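Long-range contacts in cysteine synthase (Helicobacter pylori, PDB 6AHI), which catalyses the pyridoxal 5'-phosphate-dependent synthesis of L-cysteine from O-acetyl-L-serine and hydrogen sulfide, releasing acetate, and also has cystathionine beta-synthase activity: residues Phe17-Lys22 with Lys258-Leu263; Ile32-Glu37 with Val288-Pro293. All blocks are in the same frame, centred on the assembly; numbering follows the deposited sequence.

Contact 1: residues Phe17-Lys22 with Lys258-Leu263; sequences FKFTNK and KKNGLL
Phe17 and Phe19 pack against Asn260 and Leu262 in a buried, largely apolar contact that joins strand 16-19, the outermost strand, within this chain, of the mixed sheet of this fold-type II PLP enzyme, to the C-terminal end of helix 246-260 and the residues just beyond it. Leu262 CD1 touches both rings. It sits over one face of the Phe17 ring, displaced toward the rim, 4.1 Å from Phe17 CG, in a CH-pi contact whose line to the ring centroid leans 15° from the normal. The same methyl meets Phe19 tip to tip, with Leu262 CD1 3.7 Å from Phe19 CZ. The two aromatic residues also touch each other: Phe17 CD1 lies over the centre of the Phe19 ring, 3.4 Å above its plane. Phe17 CB points at the 258-263 segment, and chi1 of -157° sets CG anti to the backbone N, beside the carbonyl carbon. Gly261, the first residue past the helix, takes a positive phi and links Asn260 to Leu262. Beyond the segments, Phe292 packs on both Phe19 and Leu262, while Met7 of the second subunit packs on Leu262. The amide of Asn260 stands almost perpendicular to the Phe19 ring, at 85°; its OD1, hydrogen-bonded to Tyr24 OH, lies near the ring plane, 3.8 Å from Phe19 CE1.

Contact 2: residues Ile32-Glu37 with Val288-Pro293; sequences IYAKLE and VLTIFP
Ile32-Leu36 and Val288-Phe292 run side by side as parallel strands, with axes 4.4 Å apart at closest approach and inclined by 29°, and are joined by four good backbone hydrogen bonds: Tyr33 N to Val288 O, Thr290 N to Tyr33 O, Lys35 N to Thr290 O and Phe292 N to Lys35 O. A weak bond from Glu37 N to Phe292 O, 3.3 Å long, follows where Leu36 centres an inverse gamma turn. Ile32, Ala34, Leu36, Val288, Thr290 and Phe292 share one face of the sheet. There the methyl of Ala34 sits over one face of the Phe292 ring in a CH-pi contact, its CB 3.5 Å above the plane and over the centre, so that all six ring carbons lie within about 4.1 Å of it. Leu36 lies alongside Phe292, pointing the same way, with its CD2 3.7 Å from Phe292 CD2. Thr290 turns CG2 toward the neighbouring strand, 3.9 Å from Ala34 CB. Its OG1, anti to the backbone N (chi1 -169°), is hydrogen-bonded to Val176 O on the next strand.

Tyr33, Lys35, Leu289 and Ile291 occupy the other face, where helix 160-168 packs on the first three. Lys35 carries its amine away from the pair to salt bridges with Glu163 and Glu167. Glu37, past the strand, lays CG 3.9 Å from Ile291 CG2, while its carboxylate is gripped by Arg48, Asn40 and Thr14. A parallel pair in a sheet with helices packed on both faces fits the larger domain of the fold-type II PLP enzymes; here the strands lie about 250 residues apart in sequence, and the end of strand 287-292 leads toward the probable cofactor site.

Overall arrangement
Contacts 1 and 2, with centres about 11 Å apart, share one sheet, since strands 16-19 and 31-36 are antiparallel neighbours in it. They are stitched together by probable hydrogen bonds from Phe19 N to Ile32 O (2.8 Å) and from Phe17 N to Ala34 O (2.9 Å), and Phe19 CE2 packs 3.9 Å from Ala34 CB. Contact 1 faces the dimer interface: Phe17 pairs in parallel with a strand of the second subunit, continuing the sheet across it. Contact 1 lies away from the cofactor site. Contact 2 sits deeper, and the side chains of Ile291 and Pro293 come within about 4 Å of those of Thr184 and Ser267, respectively, both probable pyridoxal phosphate ligands.

Contact 1: residues Phe17-Lys22 with Lys258-Leu263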
loop_
_atom_site.group_PDB
_atom_site.type_symbol
_atom_site.label_atom_id
_atom_site.label_comp_id
_atom_site.label_asym_id
_atom_site.label_seq_id
_atom_site.Cartn_x
_atom_site.Cartn_y
_atom_site.Cartn_z
ATOM N N PHE A 17 9.796 -6.950 9.831
ATOM C CA PHE A 17 9.433 -6.445 11.114
ATOM C C PHE A 17 9.898 -7.425 12.189
ATOM O O PHE A 17 9.582 -8.637 12.117
ATOM C CB PHE A 17 7.921 -6.248 11.198
ATOM C CG PHE A 17 7.515 -5.243 12.260
ATOM C CD1 PHE A 17 7.465 -5.619 13.589
ATOM C CD2 PHE A 17 7.325 -3.911 11.952
ATOM C CE1 PHE A 17 7.182 -4.695 14.585
ATOM C CE2 PHE A 17 6.994 -2.990 12.934
ATOM C CZ PHE A 17 6.942 -3.379 14.254
ATOM N N LYS A 18 10.620 -6.923 13.194
ATOM C CA LYS A 18 11.085 -7.755 14.307
ATOM C C LYS A 18 10.252 -7.476 15.562
ATOM O O LYS A 18 10.154 -6.319 16.038
ATOM C CB LYS A 18 12.557 -7.519 14.627
ATOM C CG LYS A 18 13.129 -8.389 15.740
ATOM C CD LYS A 18 14.497 -7.893 16.159
ATOM C CE LYS A 18 15.236 -8.893 17.008
ATOM N NZ LYS A 18 16.567 -8.332 17.339
ATOM N N PHE A 19 9.617 -8.543 16.061
ATOM C CA PHE A 19 8.845 -8.546 17.292
ATOM C C PHE A 19 9.633 -9.267 18.396
ATOM O O PHE A 19 10.198 -10.351 18.175
ATOM C CB PHE A 19 7.527 -9.293 17.088
ATOM C CG PHE A 19 6.644 -8.783 15.983
ATOM C CD1 PHE A 19 5.635 -7.858 16.252
ATOM C CD2 PHE A 19 6.748 -9.291 14.696
ATOM C CE1 PHE A 19 4.772 -7.435 15.244
ATOM C CE2 PHE A 19 5.902 -8.846 13.695
ATOM C CZ PHE A 19 4.924 -7.916 13.964
ATOM N N THR A 20 9.633 -8.693 19.615
ATOM C CA THR A 20 10.255 -9.316 20.773
ATOM C C THR A 20 9.272 -9.348 21.942
ATOM O O THR A 20 8.101 -8.958 21.796
ATOM C CB THR A 20 11.513 -8.539 21.186
ATOM O OG1 THR A 20 11.068 -7.265 21.657
ATOM C CG2 THR A 20 12.491 -8.385 20.046
ATOM N N ASN A 21 9.784 -9.756 23.119
ATOM C CA ASN A 21 8.971 -9.870 24.355
ATOM C C ASN A 21 8.434 -8.501 24.794
ATOM O O ASN A 21 7.578 -8.475 25.683
ATOM C CB ASN A 21 9.732 -10.533 25.520
ATOM C CG ASN A 21 10.941 -9.760 25.987
ATOM O OD1 ASN A 21 11.370 -8.812 25.344
ATOM N ND2 ASN A 21 11.523 -10.162 27.105
ATOM N N LYS A 22 8.941 -7.396 24.207
ATOM C CA LYS A 22 8.447 -6.036 24.460
ATOM C C LYS A 22 7.062 -5.828 23.844
ATOM O O LYS A 22 6.377 -4.935 24.241
ATOM C CB LYS A 22 9.261 -4.940 23.756
ATOM C CG LYS A 22 10.698 -4.755 24.189
ATOM C CD LYS A 22 10.849 -4.659 25.670
ATOM C CE LYS A 22 12.293 -4.791 26.097
ATOM N NZ LYS A 22 12.709 -6.213 26.221
ATOM N N LYS A 258 -3.440 -1.937 15.749
ATOM C CA LYS A 258 -3.553 -1.122 16.967
ATOM C C LYS A 258 -2.211 -0.990 17.690
ATOM O O LYS A 258 -1.837 0.095 18.112
ATOM C CB LYS A 258 -4.576 -1.731 17.931
ATOM C CG LYS A 258 -5.195 -0.756 18.918
ATOM C CD LYS A 258 -6.258 -1.433 19.772
ATOM C CE LYS A 258 -7.482 -0.583 20.073
ATOM N NZ LYS A 258 -7.137 0.485 21.038
ATOM N N LYS A 259 -1.475 -2.091 17.794
ATOM C CA LYS A 259 -0.250 -2.101 18.595
ATOM C C LYS A 259 0.984 -1.755 17.737
ATOM O O LYS A 259 1.937 -1.273 18.264
ATOM C CB LYS A 259 -0.017 -3.481 19.230
ATOM C CG LYS A 259 -1.030 -3.943 20.270
ATOM C CD LYS A 259 -0.574 -5.256 20.960
ATOM C CE LYS A 259 -1.393 -5.565 22.196
ATOM N NZ LYS A 259 -1.074 -4.645 23.320
ATOM N N ASN A 260 1.003 -2.101 16.438
ATOM C CA ASN A 260 2.226 -2.064 15.653
ATOM C C ASN A 260 2.117 -1.154 14.423
ATOM O O ASN A 260 3.139 -0.941 13.739
ATOM C CB ASN A 260 2.654 -3.477 15.236
ATOM C CG ASN A 260 2.663 -4.415 16.425
ATOM O OD1 ASN A 260 1.869 -5.346 16.495
ATOM N ND2 ASN A 260 3.538 -4.164 17.380
ATOM N N GLY A 261 0.911 -0.701 14.087
ATOM C CA GLY A 261 0.668 0.097 12.867
ATOM C C GLY A 261 0.799 -0.695 11.576
ATOM O O GLY A 261 0.964 -0.100 10.516
ATOM N N LEU A 262 0.677 -2.021 11.659
ATOM C CA LEU A 262 0.709 -2.882 10.498
ATOM C C LEU A 262 -0.731 -3.094 10.009
ATOM O O LEU A 262 -1.581 -3.595 10.751
ATOM C CB LEU A 262 1.386 -4.202 10.864
ATOM C CG LEU A 262 2.905 -4.155 10.938
ATOM C CD1 LEU A 262 3.451 -5.271 11.814
ATOM C CD2 LEU A 262 3.532 -4.215 9.548
ATOM N N LEU A 263 -0.990 -2.708 8.758
ATOM C CA LEU A 263 -2.305 -2.817 8.157
ATOM C C LEU A 263 -2.330 -4.002 7.186
ATOM O O LEU A 263 -2.206 -3.844 5.960
ATOM C CB LEU A 263 -2.629 -1.497 7.455
ATOM C CG LEU A 263 -2.649 -0.283 8.381
ATOM C CD1 LEU A 263 -2.739 0.984 7.564
ATOM C CD2 LEU A 263 -3.825 -0.383 9.361
#

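Contact 2: residues Ile32-Glu37 with Val288-Pro293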
loop_
_atom_site.group_PDB
_atom_site.type_symbol
_atom_site.label_atom_id
_atom_site.label_comp_id
_atom_site.label_asym_id
_atom_site.label_seq_id
_atom_site.Cartn_x
_atom_site.Cartn_y
_atom_site.Cartn_z
ATOM N N ILE A 32 10.303 -12.844 16.632
ATOM C CA ILE A 32 9.584 -13.184 15.432
ATOM C C ILE A 32 9.951 -12.128 14.386
ATOM O O ILE A 32 9.802 -10.941 14.610
ATOM C CB ILE A 32 8.059 -13.270 15.666
ATOM C CG1 ILE A 32 7.685 -14.365 16.668
ATOM C CG2 ILE A 32 7.332 -13.463 14.333
ATOM C CD1 ILE A 32 6.254 -14.321 17.108
ATOM N N TYR A 33 10.322 -12.618 13.207
ATOM C CA TYR A 33 10.557 -11.793 12.051
ATOM C C TYR A 33 9.437 -12.031 11.039
ATOM O O TYR A 33 9.285 -13.118 10.579
ATOM C CB TYR A 33 11.886 -12.144 11.412
ATOM C CG TYR A 33 13.042 -11.917 12.327
ATOM C CD1 TYR A 33 13.607 -10.665 12.436
ATOM C CD2 TYR A 33 13.554 -12.930 13.108
ATOM C CE1 TYR A 33 14.709 -10.438 13.240
ATOM C CE2 TYR A 33 14.636 -12.705 13.960
ATOM C CZ TYR A 33 15.227 -11.461 14.011
ATOM O OH TYR A 33 16.311 -11.234 14.835
ATOM N N ALA A 34 8.758 -10.959 10.653
ATOM C CA ALA A 34 7.742 -11.019 9.655
ATOM C C ALA A 34 8.224 -10.290 8.419
ATOM O O ALA A 34 8.482 -9.075 8.431
ATOM C CB ALA A 34 6.451 -10.420 10.129
ATOM N N LYS A 35 8.306 -11.057 7.335
ATOM C CA LYS A 35 8.579 -10.495 6.050
ATOM C C LYS A 35 7.320 -9.788 5.542
ATOM O O LYS A 35 6.273 -10.407 5.440
ATOM C CB LYS A 35 9.082 -11.628 5.161
ATOM C CG LYS A 35 9.522 -11.183 3.793
ATOM C CD LYS A 35 10.784 -10.420 3.797
ATOM C CE LYS A 35 11.448 -10.493 2.442
ATOM N NZ LYS A 35 12.384 -9.376 2.259
ATOM N N LEU A 36 7.438 -8.481 5.267
ATOM C CA LEU A 36 6.308 -7.615 4.974
ATOM C C LEU A 36 6.032 -7.552 3.457
ATOM O O LEU A 36 6.244 -6.506 2.816
ATOM C CB LEU A 36 6.593 -6.214 5.528
ATOM C CG LEU A 36 6.876 -6.149 7.026
ATOM C CD1 LEU A 36 6.935 -4.697 7.476
ATOM C CD2 LEU A 36 5.820 -6.935 7.793
ATOM N N GLU A 37 5.430 -8.620 2.949
ATOM C CA GLU A 37 5.161 -8.794 1.536
ATOM C C GLU A 37 3.965 -7.965 1.088
ATOM O O GLU A 37 3.776 -7.771 -0.086
ATOM C CB GLU A 37 4.948 -10.269 1.260
ATOM C CG GLU A 37 6.258 -11.017 1.335
ATOM C CD GLU A 37 7.252 -10.544 0.284
ATOM O OE1 GLU A 37 6.892 -10.588 -0.935
ATOM O OE2 GLU A 37 8.372 -10.073 0.659
ATOM N N VAL A 288 11.965 -16.968 14.931
ATOM C CA VAL A 288 10.858 -17.529 14.135
ATOM C C VAL A 288 10.569 -16.600 12.960
ATOM O O VAL A 288 10.336 -15.408 13.173
ATOM C CB VAL A 288 9.607 -17.746 15.002
ATOM C CG1 VAL A 288 8.415 -18.211 14.187
ATOM C CG2 VAL A 288 9.892 -18.721 16.131
ATOM N N LEU A 289 10.612 -17.131 11.733
ATOM C CA LEU A 289 10.305 -16.339 10.551
ATOM C C LEU A 289 8.860 -16.605 10.125
ATOM O O LEU A 289 8.453 -17.790 10.061
ATOM C CB LEU A 289 11.248 -16.745 9.430
ATOM C CG LEU A 289 10.915 -16.254 8.027
ATOM C CD1 LEU A 289 11.016 -14.740 7.899
ATOM C CD2 LEU A 289 11.828 -16.941 7.033
ATOM N N THR A 290 8.128 -15.539 9.790
ATOM C CA THR A 290 6.805 -15.675 9.141
ATOM C C THR A 290 6.709 -14.681 7.963
ATOM O O THR A 290 7.574 -13.880 7.730
ATOM C CB THR A 290 5.683 -15.588 10.186
ATOM O OG1 THR A 290 4.426 -15.974 9.614
ATOM C CG2 THR A 290 5.543 -14.197 10.753
ATOM N N ILE A 291 5.605 -14.763 7.224
ATOM C CA ILE A 291 5.331 -13.926 6.088
ATOM C C ILE A 291 3.944 -13.327 6.297
ATOM O O ILE A 291 3.000 -14.074 6.599
ATOM C CB ILE A 291 5.393 -14.725 4.766
ATOM C CG1 ILE A 291 6.794 -15.288 4.519
ATOM C CG2 ILE A 291 4.929 -13.876 3.588
ATOM C CD1 ILE A 291 6.755 -16.490 3.649
ATOM N N PHE A 292 3.836 -12.015 6.099
ATOM C CA PHE A 292 2.573 -11.303 6.052
ATOM C C PHE A 292 2.185 -11.095 4.596
ATOM O O PHE A 292 2.742 -10.224 3.937
ATOM C CB PHE A 292 2.675 -9.959 6.781
ATOM C CG PHE A 292 2.821 -10.052 8.275
ATOM C CD1 PHE A 292 2.761 -11.267 8.926
ATOM C CD2 PHE A 292 3.012 -8.910 9.038
ATOM C CE1 PHE A 292 2.872 -11.348 10.300
ATOM C CE2 PHE A 292 3.148 -8.989 10.415
ATOM C CZ PHE A 292 3.059 -10.204 11.052
ATOM N N PRO A 293 1.245 -11.886 4.042
ATOM C CA PRO A 293 1.024 -11.891 2.594
ATOM C C PRO A 293 0.425 -10.644 1.918
ATOM O O PRO A 293 0.843 -10.337 0.822
ATOM C CB PRO A 293 0.127 -13.121 2.370
ATOM C CG PRO A 293 0.381 -13.994 3.562
ATOM C CD PRO A 293 0.554 -13.003 4.694
#